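Local atomic coordinates of endo-xylogalacturonan hydrolase A (Aspergillus tubingensis, PDB entry 4C2L), a protein that degrades xylogalacturonan, a xylose-substituted component of the hairy regions of pectin, and needs a galacturonic acid backbone bearing xylose for its activity. Residues A[78-81]-A[86-89]; A[121-124]-A[129-132]; A[157-162]-A[168-173]; A[268-271]-A[275-278]. All coordinates share one frame; numbering follows the deposited sequence.

Interaction 1: A[78-81]-A[86-89]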
loop_
_atom_site.group_PDB
_atom_site.type_symbol
_atom_site.label_atom_id
_atom_site.label_comp_id
_atom_site.label_asym_id
_atom_site.label_seq_id
_atom_site.Cartn_x
_atom_site.Cartn_y
_atom_site.Cartn_z
ATOM N N LEU A 78 19.945 7.815 -2.554
ATOM C CA LEU A 78 19.334 8.618 -3.618
ATOM C C LEU A 78 18.398 9.559 -2.909
ATOM O O LEU A 78 17.384 9.125 -2.348
ATOM C CB LEU A 78 18.531 7.745 -4.597
ATOM C CG LEU A 78 19.233 6.540 -5.238
ATOM C CD1 LEU A 78 18.384 5.889 -6.320
ATOM C CD2 LEU A 78 20.574 6.941 -5.810
ATOM N N LYS A 79 18.748 10.842 -2.895
ATOM C CA LYS A 79 17.982 11.795 -2.134
ATOM C C LYS A 79 17.216 12.713 -3.070
ATOM O O LYS A 79 17.823 13.501 -3.797
ATOM C CB LYS A 79 18.887 12.616 -1.216
ATOM C CG LYS A 79 18.063 13.596 -0.385
ATOM C CD LYS A 79 18.873 14.256 0.696
ATOM C CE LYS A 79 17.960 15.004 1.652
ATOM N NZ LYS A 79 18.807 15.831 2.556
ATOM N N PHE A 80 15.888 12.593 -3.056
ATOM C CA PHE A 80 15.046 13.508 -3.842
ATOM C C PHE A 80 14.952 14.897 -3.243
ATOM O O PHE A 80 14.950 15.062 -2.024
ATOM C CB PHE A 80 13.638 12.941 -3.993
ATOM C CG PHE A 80 13.536 11.920 -5.063
ATOM C CD1 PHE A 80 13.406 12.311 -6.400
ATOM C CD2 PHE A 80 13.574 10.553 -4.756
ATOM C CE1 PHE A 80 13.314 11.354 -7.404
ATOM C CE2 PHE A 80 13.482 9.604 -5.768
ATOM C CZ PHE A 80 13.348 10.004 -7.083
ATOM N N ALA A 81 14.870 15.903 -4.116
ATOM C CA ALA A 81 14.570 17.265 -3.684
ATOM C C ALA A 81 13.156 17.345 -3.135
ATOM O O ALA A 81 12.261 16.678 -3.647
ATOM C CB ALA A 81 14.701 18.218 -4.856
ATOM N N TYR A 86 7.900 21.981 -7.841
ATOM C CA TYR A 86 8.212 21.051 -8.928
ATOM C C TYR A 86 7.310 19.805 -8.884
ATOM O O TYR A 86 6.748 19.381 -9.905
ATOM C CB TYR A 86 9.693 20.642 -8.907
ATOM C CG TYR A 86 9.990 19.587 -9.939
ATOM C CD1 TYR A 86 10.258 19.942 -11.276
ATOM C CD2 TYR A 86 9.946 18.214 -9.607
ATOM C CE1 TYR A 86 10.498 18.965 -12.234
ATOM C CE2 TYR A 86 10.180 17.244 -10.558
ATOM C CZ TYR A 86 10.462 17.614 -11.861
ATOM O OH TYR A 86 10.703 16.637 -12.794
ATOM N N TRP A 87 7.183 19.215 -7.703
ATOM C CA TRP A 87 6.456 17.951 -7.562
ATOM C C TRP A 87 4.967 18.093 -7.629
ATOM O O TRP A 87 4.255 17.096 -7.801
ATOM C CB TRP A 87 6.850 17.275 -6.241
ATOM C CG TRP A 87 8.269 16.800 -6.291
ATOM C CD1 TRP A 87 9.359 17.252 -5.546
ATOM C CD2 TRP A 87 8.808 15.775 -7.180
ATOM N NE1 TRP A 87 10.505 16.575 -5.908
ATOM C CE2 TRP A 87 10.242 15.677 -6.880
ATOM C CE3 TRP A 87 8.268 14.956 -8.163
ATOM C CZ2 TRP A 87 11.074 14.783 -7.546
ATOM C CZ3 TRP A 87 9.116 14.049 -8.819
ATOM C CH2 TRP A 87 10.485 13.972 -8.517
ATOM N N SER A 88 4.477 19.324 -7.511
ATOM C CA SER A 88 3.033 19.582 -7.497
ATOM C C SER A 88 2.293 18.906 -8.669
ATOM O O SER A 88 2.576 19.190 -9.834
ATOM C CB SER A 88 2.776 21.099 -7.533
ATOM O OG SER A 88 1.390 21.347 -7.400
ATOM N N GLY A 89 1.350 18.026 -8.344
ATOM C CA GLY A 89 0.534 17.338 -9.341
ATOM C C GLY A 89 1.239 16.280 -10.181
ATOM O O GLY A 89 0.643 15.733 -11.119
#
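Ala81 and Trp87 share the one hydrogen bond between 78-81 and 86-89: the indole NE1 of Trp87 donates to Ala81 O over 2.9 Å. The bond is bent, with an N-H...O angle of 137°, and the donor stands above the carbonyl plane, off the lone pairs.

Aromatic contact comes from the residue before. Phe80 CD1 lies 3.6 Å from Trp87 CZ2, and Phe80 CE1 is 4.0 Å from Trp87 CH2. The ring planes stand at 75° with the Phe80 centroid 5.7 Å from that of the six-membered indole ring, an oblique pairing. Trp87 carries CG beside its backbone N (chi1 -69°), which sends the indole from the helix toward the strand end.

In the fold, the contact ties the end of strand 77-80, a rung strand of the parallel beta-helix, to the short helix 84-87 that follows it. Phe80 also packs on Leu58 and Ile113 of neighbouring strands.

The indole thus works in two ways, its pyrrole N-H satisfying a carbonyl at the strand exit while its benzo carbons extend the apolar layer, which should limit rotation of this largely buried side chain.

Interaction 2: A[121-124]-A[129-132]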
loop_
_atom_site.group_PDB
_atom_site.type_symbol
_atom_site.label_atom_id
_atom_site.label_comp_id
_atom_site.label_asym_id
_atom_site.label_seq_id
_atom_site.Cartn_x
_atom_site.Cartn_y
_atom_site.Cartn_z
ATOM N N TRP A 121 4.403 16.961 3.414
ATOM C CA TRP A 121 3.417 16.677 4.467
ATOM C C TRP A 121 2.933 17.934 5.123
ATOM O O TRP A 121 1.763 18.057 5.457
ATOM C CB TRP A 121 3.974 15.745 5.536
ATOM C CG TRP A 121 4.537 14.469 4.995
ATOM C CD1 TRP A 121 4.128 13.761 3.860
ATOM C CD2 TRP A 121 5.642 13.692 5.561
ATOM N NE1 TRP A 121 4.907 12.634 3.692
ATOM C CE2 TRP A 121 5.823 12.536 4.691
ATOM C CE3 TRP A 121 6.487 13.850 6.672
ATOM C CZ2 TRP A 121 6.816 11.579 4.927
ATOM C CZ3 TRP A 121 7.468 12.877 6.909
ATOM C CH2 TRP A 121 7.629 11.768 6.061
ATOM N N ASP A 122 3.836 18.887 5.322
ATOM C CA ASP A 122 3.464 20.142 5.972
ATOM C C ASP A 122 2.594 21.002 5.068
ATOM O O ASP A 122 1.625 21.613 5.532
ATOM C CB ASP A 122 4.718 20.904 6.410
ATOM C CG ASP A 122 5.461 20.203 7.547
ATOM O OD1 ASP A 122 4.840 19.584 8.425
ATOM O OD2 ASP A 122 6.685 20.317 7.582
ATOM N N LEU A 123 2.915 21.030 3.775
ATOM C CA LEU A 123 2.092 21.751 2.803
ATOM C C LEU A 123 0.701 21.126 2.691
ATOM O O LEU A 123 -0.305 21.822 2.757
ATOM C CB LEU A 123 2.770 21.796 1.435
ATOM C CG LEU A 123 2.052 22.559 0.320
ATOM C CD1 LEU A 123 1.686 23.975 0.754
ATOM C CD2 LEU A 123 2.954 22.601 -0.910
ATOM N N PHE A 124 0.653 19.805 2.549
ATOM C CA PHE A 124 -0.636 19.121 2.467
ATOM C C PHE A 124 -1.493 19.371 3.722
ATOM O O PHE A 124 -2.707 19.482 3.632
ATOM C CB PHE A 124 -0.419 17.629 2.284
ATOM C CG PHE A 124 -1.692 16.860 2.157
ATOM C CD1 PHE A 124 -2.437 16.952 0.989
ATOM C CD2 PHE A 124 -2.165 16.076 3.209
ATOM C CE1 PHE A 124 -3.623 16.250 0.853
ATOM C CE2 PHE A 124 -3.357 15.379 3.080
ATOM C CZ PHE A 124 -4.086 15.477 1.898
ATOM N N SER A 129 -5.467 20.577 -1.159
ATOM C CA SER A 129 -5.495 20.510 -2.619
ATOM C C SER A 129 -4.105 20.197 -3.194
ATOM O O SER A 129 -3.971 19.964 -4.399
ATOM C CB SER A 129 -6.053 21.803 -3.229
ATOM O OG SER A 129 -5.097 22.845 -3.185
ATOM N N TYR A 130 -3.074 20.219 -2.346
ATOM C CA TYR A 130 -1.728 19.909 -2.821
ATOM C C TYR A 130 -1.650 18.425 -3.223
ATOM O O TYR A 130 -1.973 17.539 -2.428
ATOM C CB TYR A 130 -0.660 20.277 -1.777
ATOM C CG TYR A 130 0.734 20.028 -2.294
ATOM C CD1 TYR A 130 1.199 20.697 -3.428
ATOM C CD2 TYR A 130 1.585 19.111 -1.669
ATOM C CE1 TYR A 130 2.473 20.475 -3.929
ATOM C CE2 TYR A 130 2.872 18.889 -2.160
ATOM C CZ TYR A 130 3.300 19.560 -3.300
ATOM O OH TYR A 130 4.569 19.333 -3.826
ATOM N N SER A 131 -1.233 18.171 -4.463
ATOM C CA SER A 131 -1.209 16.840 -5.045
ATOM C C SER A 131 0.245 16.368 -5.111
ATOM O O SER A 131 1.105 17.055 -5.672
ATOM C CB SER A 131 -1.816 16.888 -6.460
ATOM O OG SER A 131 -1.782 15.625 -7.085
ATOM N N ARG A 132 0.499 15.213 -4.494
ATOM C CA ARG A 132 1.868 14.693 -4.312
ATOM C C ARG A 132 2.137 13.442 -5.149
ATOM O O ARG A 132 1.238 12.617 -5.355
ATOM C CB ARG A 132 2.103 14.341 -2.838
ATOM C CG ARG A 132 1.955 15.519 -1.889
ATOM C CD ARG A 132 1.768 15.019 -0.471
ATOM N NE ARG A 132 0.386 14.557 -0.283
ATOM C CZ ARG A 132 -0.018 13.761 0.700
ATOM N NH1 ARG A 132 0.854 13.277 1.579
ATOM N NH2 ARG A 132 -1.310 13.442 0.802
#
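Phe124 of helix 118-126 and Tyr130 of the following loop bring their CA atoms to 5.5 Å, the nearest backbone approach between 121-124 and 129-132, as the chain turns back on its own helix.

The guanidinium of Arg132 lies flat on the Phe124 ring. Their planes are 24° apart, Arg132 CZ is 4.0 Å from the ring centroid and 17° off its normal, and Arg132 NH2 sits over the middle of the ring, 3.6 Å from Phe124 CZ. This is a stacked cation-pi pair. A bend in the arginine chain at chi3 (-78°) turns the group over the ring, while Trp121 CD1 meets Arg132 NH1 at the guanidinium edge, 4.0 Å away. The same phenylalanine has Tyr130 O at its own edge, 3.5 Å from Phe124 CD1.

Leu123 makes a separate CH-pi contact: its CD2 stands over the centre of the Tyr130 ring, 3.5 Å from the centroid. Beyond it, Tyr130 OH is hydrogen-bonded to Thr84 O.

The nitrogens of Arg132 also bond to Pro155 O and Lys186 O through NH1 and to Asn187 OD1 through NH2. Those in-chain acceptors and the aromatic face together fix the rotation of a buried guanidinium, whose side chain lies about 8 Å from that of Asp210, the proton donor by similarity; its charge could influence the electrostatics there.

Interaction 3: A[157-162]-A[168-173]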
loop_
_atom_site.group_PDB
_atom_site.type_symbol
_atom_site.label_atom_id
_atom_site.label_comp_id
_atom_site.label_asym_id
_atom_site.label_seq_id
_atom_site.Cartn_x
_atom_site.Cartn_y
_atom_site.Cartn_z
ATOM N N VAL A 157 2.382 8.119 -1.524
ATOM C CA VAL A 157 2.438 6.645 -1.589
ATOM C C VAL A 157 3.880 6.181 -1.818
ATOM O O VAL A 157 4.619 6.804 -2.591
ATOM C CB VAL A 157 1.506 6.120 -2.714
ATOM C CG1 VAL A 157 1.658 4.604 -2.911
ATOM C CG2 VAL A 157 0.056 6.492 -2.369
ATOM N N PHE A 158 4.292 5.100 -1.141
ATOM C CA PHE A 158 5.631 4.542 -1.366
ATOM C C PHE A 158 5.685 3.861 -2.736
ATOM O O PHE A 158 6.509 4.209 -3.588
ATOM C CB PHE A 158 5.966 3.464 -0.325
ATOM C CG PHE A 158 6.353 3.976 1.039
ATOM C CD1 PHE A 158 5.386 4.215 2.025
ATOM C CD2 PHE A 158 7.702 4.091 1.378
ATOM C CE1 PHE A 158 5.756 4.618 3.314
ATOM C CE2 PHE A 158 8.089 4.483 2.660
ATOM C CZ PHE A 158 7.122 4.759 3.630
ATOM N N ASN A 159 4.839 2.849 -2.935
ATOM C CA ASN A 159 4.913 2.009 -4.129
ATOM C C ASN A 159 3.530 1.818 -4.699
ATOM O O ASN A 159 2.574 1.560 -3.960
ATOM C CB ASN A 159 5.422 0.600 -3.764
ATOM C CG ASN A 159 6.783 0.628 -3.136
ATOM O OD1 ASN A 159 7.769 0.872 -3.815
ATOM N ND2 ASN A 159 6.843 0.412 -1.824
ATOM N N SER A 160 3.418 1.927 -6.018
ATOM C CA SER A 160 2.166 1.669 -6.710
ATOM C C SER A 160 2.438 0.750 -7.905
ATOM O O SER A 160 3.475 0.897 -8.558
ATOM C CB SER A 160 1.571 2.994 -7.186
ATOM O OG SER A 160 0.366 2.785 -7.889
ATOM N N VAL A 161 1.511 -0.161 -8.195
ATOM C CA VAL A 161 1.635 -1.029 -9.361
ATOM C C VAL A 161 0.290 -0.973 -10.057
ATOM O O VAL A 161 -0.756 -1.212 -9.438
ATOM C CB VAL A 161 1.956 -2.492 -8.965
ATOM C CG1 VAL A 161 2.054 -3.375 -10.209
ATOM C CG2 VAL A 161 3.258 -2.565 -8.170
ATOM N N LYS A 162 0.316 -0.615 -11.335
ATOM C CA LYS A 162 -0.904 -0.592 -12.124
ATOM C C LYS A 162 -0.586 -0.798 -13.601
ATOM O O LYS A 162 0.488 -1.297 -13.938
ATOM C CB LYS A 162 -1.681 0.695 -11.890
ATOM C CG LYS A 162 -1.005 1.931 -12.425
ATOM C CD LYS A 162 -1.925 3.130 -12.205
ATOM C CE LYS A 162 -1.939 3.512 -10.738
ATOM N NZ LYS A 162 -3.018 4.508 -10.501
ATOM N N VAL A 168 5.634 -8.938 -10.553
ATOM C CA VAL A 168 6.331 -7.890 -9.831
ATOM C C VAL A 168 6.571 -8.412 -8.422
ATOM O O VAL A 168 5.632 -8.869 -7.750
ATOM C CB VAL A 168 5.480 -6.613 -9.767
ATOM C CG1 VAL A 168 6.215 -5.501 -9.026
ATOM C CG2 VAL A 168 5.119 -6.171 -11.186
ATOM N N VAL A 169 7.820 -8.340 -7.974
ATOM C CA VAL A 169 8.159 -8.845 -6.645
ATOM C C VAL A 169 8.867 -7.784 -5.815
ATOM O O VAL A 169 9.880 -7.236 -6.256
ATOM C CB VAL A 169 9.043 -10.116 -6.718
ATOM C CG1 VAL A 169 9.401 -10.582 -5.314
ATOM C CG2 VAL A 169 8.326 -11.226 -7.469
ATOM N N PHE A 170 8.328 -7.507 -4.625
ATOM C CA PHE A 170 8.947 -6.606 -3.650
ATOM C C PHE A 170 9.433 -7.499 -2.524
ATOM O O PHE A 170 8.634 -8.219 -1.927
ATOM C CB PHE A 170 7.921 -5.626 -3.069
ATOM C CG PHE A 170 7.306 -4.693 -4.083
ATOM C CD1 PHE A 170 6.147 -5.058 -4.765
ATOM C CD2 PHE A 170 7.855 -3.440 -4.325
ATOM C CE1 PHE A 170 5.548 -4.190 -5.683
ATOM C CE2 PHE A 170 7.274 -2.566 -5.253
ATOM C CZ PHE A 170 6.114 -2.946 -5.932
ATOM N N SER A 171 10.731 -7.464 -2.232
ATOM C CA SER A 171 11.279 -8.345 -1.188
ATOM C C SER A 171 12.261 -7.634 -0.271
ATOM O O SER A 171 13.068 -6.839 -0.738
ATOM C CB SER A 171 11.996 -9.535 -1.862
ATOM O OG SER A 171 12.549 -10.372 -0.882
ATOM N N ASN A 172 12.219 -7.944 1.028
ATOM C CA ASN A 172 13.229 -7.441 1.958
ATOM C C ASN A 172 13.343 -5.916 1.920
ATOM O O ASN A 172 14.434 -5.366 1.748
ATOM C CB ASN A 172 14.594 -8.075 1.640
ATOM C CG ASN A 172 14.626 -9.550 1.967
ATOM O OD1 ASN A 172 14.099 -9.964 2.998
ATOM N ND2 ASN A 172 15.228 -10.341 1.099
ATOM N N LEU A 173 12.207 -5.238 2.034
ATOM C CA LEU A 173 12.186 -3.784 2.019
ATOM C C LEU A 173 11.922 -3.234 3.413
ATOM O O LEU A 173 11.126 -3.800 4.183
ATOM C CB LEU A 173 11.110 -3.257 1.053
ATOM C CG LEU A 173 11.189 -3.623 -0.426
ATOM C CD1 LEU A 173 10.073 -2.914 -1.181
ATOM C CD2 LEU A 173 12.548 -3.231 -1.013
#
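Phe170 points its ring at Val161 and Asn159 from the opposing wall. With CG beside the backbone N (chi1 -63°), the ring is sent across the interior, and its far rim of CE1, CZ and CE2 meets 157-162. Val161 CG2 arrives at that rim in the plane of the ring, 3.6 Å from Phe170 CZ and 3.8 Å from Phe170 CE1. It is the CG2 branch, beside the backbone N and anti to the carbonyl carbon, that serves both partners here, since it also faces Val168 CG1 at a looser 4.3 Å.

Strands 159-162 and 168-171 run at 164° to each other with axes 10.2 Å apart. That spacing is too wide for sheet pairing, and it fits two faces of the right-handed parallel beta-helix of family 28 meeting across the interior, each strand pairing in parallel with its own neighbours.

Asn159, its CG likewise on the side of the backbone N, runs alongside the phenylalanine, pointing the other way, its amide plane 55° from the ring and OD1 3.8 Å from Phe170 CE2. This buried amide is satisfied elsewhere: OD1 accepts from Gln151 NE2 and ND2 donates to Gly190 O. Phe170 further meets Phe191 edge-to-face.

Interaction 4: A[268-271]-A[275-278]. With SO4 (sulfate ion), chain H; SO4 (sulfate ion), chain E.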
loop_
_atom_site.group_PDB
_atom_site.type_symbol
_atom_site.label_atom_id
_atom_site.label_comp_id
_atom_site.label_asym_id
_atom_site.label_seq_id
_atom_site.Cartn_x
_atom_site.Cartn_y
_atom_site.Cartn_z
ATOM N N LYS A 268 -13.283 -2.137 2.048
ATOM C CA LYS A 268 -14.011 -0.871 2.012
ATOM C C LYS A 268 -14.635 -0.688 0.649
ATOM O O LYS A 268 -13.933 -0.667 -0.356
ATOM C CB LYS A 268 -13.092 0.342 2.206
ATOM C CG LYS A 268 -12.061 0.273 3.295
ATOM C CD LYS A 268 -11.486 1.668 3.551
ATOM C CE LYS A 268 -10.757 2.241 2.349
ATOM N NZ LYS A 268 -9.736 3.264 2.751
ATOM N N THR A 269 -15.954 -0.534 0.600
ATOM C CA THR A 269 -16.610 -0.305 -0.684
ATOM C C THR A 269 -17.569 0.873 -0.559
ATOM O O THR A 269 -18.142 1.108 0.493
ATOM C CB THR A 269 -17.368 -1.558 -1.180
ATOM O OG1 THR A 269 -18.342 -1.955 -0.203
ATOM C CG2 THR A 269 -16.389 -2.729 -1.405
ATOM N N TYR A 270 -17.742 1.601 -1.656
ATOM C CA TYR A 270 -18.718 2.673 -1.715
ATOM C C TYR A 270 -20.126 2.085 -1.773
ATOM O O TYR A 270 -20.321 0.991 -2.285
ATOM C CB TYR A 270 -18.479 3.523 -2.958
ATOM C CG TYR A 270 -17.375 4.542 -2.777
ATOM C CD1 TYR A 270 -16.036 4.200 -2.994
ATOM C CD2 TYR A 270 -17.674 5.856 -2.407
ATOM C CE1 TYR A 270 -15.018 5.141 -2.826
ATOM C CE2 TYR A 270 -16.667 6.799 -2.242
ATOM C CZ TYR A 270 -15.349 6.437 -2.457
ATOM O OH TYR A 270 -14.358 7.390 -2.293
ATOM N N PRO A 271 -21.109 2.815 -1.241
ATOM C CA PRO A 271 -22.493 2.357 -1.411
ATOM C C PRO A 271 -22.984 2.635 -2.833
ATOM O O PRO A 271 -22.196 3.054 -3.688
ATOM C CB PRO A 271 -23.253 3.211 -0.401
ATOM C CG PRO A 271 -22.471 4.486 -0.368
ATOM C CD PRO A 271 -21.027 4.022 -0.401
ATOM N N ASP A 275 -22.574 8.360 -8.802
ATOM C CA ASP A 275 -21.740 7.796 -9.851
ATOM C C ASP A 275 -21.048 6.517 -9.397
ATOM O O ASP A 275 -20.193 5.991 -10.106
ATOM C CB ASP A 275 -20.691 8.821 -10.294
ATOM C CG ASP A 275 -21.290 9.946 -11.120
ATOM O OD1 ASP A 275 -22.496 9.873 -11.458
ATOM O OD2 ASP A 275 -20.550 10.899 -11.440
ATOM N N HIS A 276 -21.421 6.020 -8.222
ATOM C CA HIS A 276 -20.762 4.837 -7.662
ATOM C C HIS A 276 -21.052 3.634 -8.489
ATOM O O HIS A 276 -22.128 3.522 -9.073
ATOM C CB HIS A 276 -21.204 4.582 -6.231
ATOM C CG HIS A 276 -20.998 5.753 -5.304
ATOM N ND1 HIS A 276 -19.874 6.505 -5.320
ATOM C CD2 HIS A 276 -21.807 6.279 -4.308
ATOM C CE1 HIS A 276 -19.977 7.482 -4.396
ATOM N NE2 HIS A 276 -21.155 7.336 -3.770
ATOM N N GLY A 277 -20.093 2.717 -8.550
ATOM C CA GLY A 277 -20.285 1.448 -9.225
ATOM C C GLY A 277 -20.415 0.308 -8.235
ATOM O O GLY A 277 -20.507 0.526 -7.023
ATOM N N THR A 278 -20.434 -0.916 -8.749
ATOM C CA THR A 278 -20.546 -2.084 -7.886
ATOM C C THR A 278 -19.156 -2.650 -7.703
ATOM O O THR A 278 -18.315 -2.566 -8.602
ATOM C CB THR A 278 -21.519 -3.163 -8.437
ATOM O OG1 THR A 278 -22.856 -2.643 -8.435
ATOM C CG2 THR A 278 -21.501 -4.432 -7.558
HETATM S S SO4 H . -9.267 5.134 5.794
HETATM O O1 SO4 H . -9.597 6.288 6.659
HETATM O O2 SO4 H . -10.439 4.797 4.962
HETATM O O3 SO4 H . -8.943 3.987 6.670
HETATM O O4 SO4 H . -8.095 5.427 4.930
HETATM S S SO4 E . -9.016 5.194 -0.605
HETATM O O1 SO4 E . -8.546 5.641 0.724
HETATM O O2 SO4 E . -10.344 5.807 -0.860
HETATM O O3 SO4 E . -9.069 3.726 -0.553
HETATM O O4 SO4 E . -8.093 5.675 -1.648
HETATM O O HOH W 1 -19.273 -0.234 -4.473
#
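Tyr270 and His276 meet in the connection that leaves strand 266-269 and leads to strand 279-294, one of the loops of the beta-helix. Tyr270 CB stands over one face of the imidazole, 4.2 Å from its centroid, as a CH-pi contact, and Tyr270 CD2 comes to 3.5 Å from His276 CE1. The rings themselves are oblique, with planes at 33°. Setting CG of His276 beside its N (chi1 -56°) turns the imidazole to the tyrosine, where ND1 bonds to Lys242 O and NE2 to Glu306 OE2, fixing its rotation from two sides.

Packing is tight where Pro271 O lies 3.1 Å from His276 CB; this carbonyl is buried and has no polar partner in the model. One water bridges the backbones, 2.7 Å from Tyr270 O and 2.9 Å from Gly277 O.

In the right-handed parallel beta-helix of glycosyl hydrolase family 28, strand 266-269 lies beside strand 235-240, which carries Ser239, in the same parallel sheet. Anions bind here near His233, an active-site residue by similarity, consistent with a cleft suited to carboxylate-bearing galacturonan. Lys268 reaches two sulfate ions, probably from the crystallisation liquor: NZ donates to O2 of the chain H sulfate at 2.8 Å, and only weakly to O1 and O3 of the chain E sulfate, the nearer, O1, at 3.3 Å. Sulfate is also hydrogen-bonded to Ser239 N and His233 ND1.

The four contacts follow one another along the chain without overlap, strung along the parallel beta-helix. Interactions 1 and 2 are neighbours, with centres 12 Å apart, and join directly: Gly89 N lies 2.9 Å from Ser131 O, a probable hydrogen bond, and Ser88 CB and Trp87 CB pack on Tyr130. Both concern excursions with short helices, 84-87 and 118-126. Interaction 3 spans the interior, about 22 Å from interaction 2 between centres. Its strand 159-162 shares a parallel sheet with strand 266-269 of interaction 4, four places along; the centres of these contacts are about 26 Å apart. The side chains of Arg132 and Tyr270 lie about 8 and 12 Å from that of Asp210, proton donor by similarity.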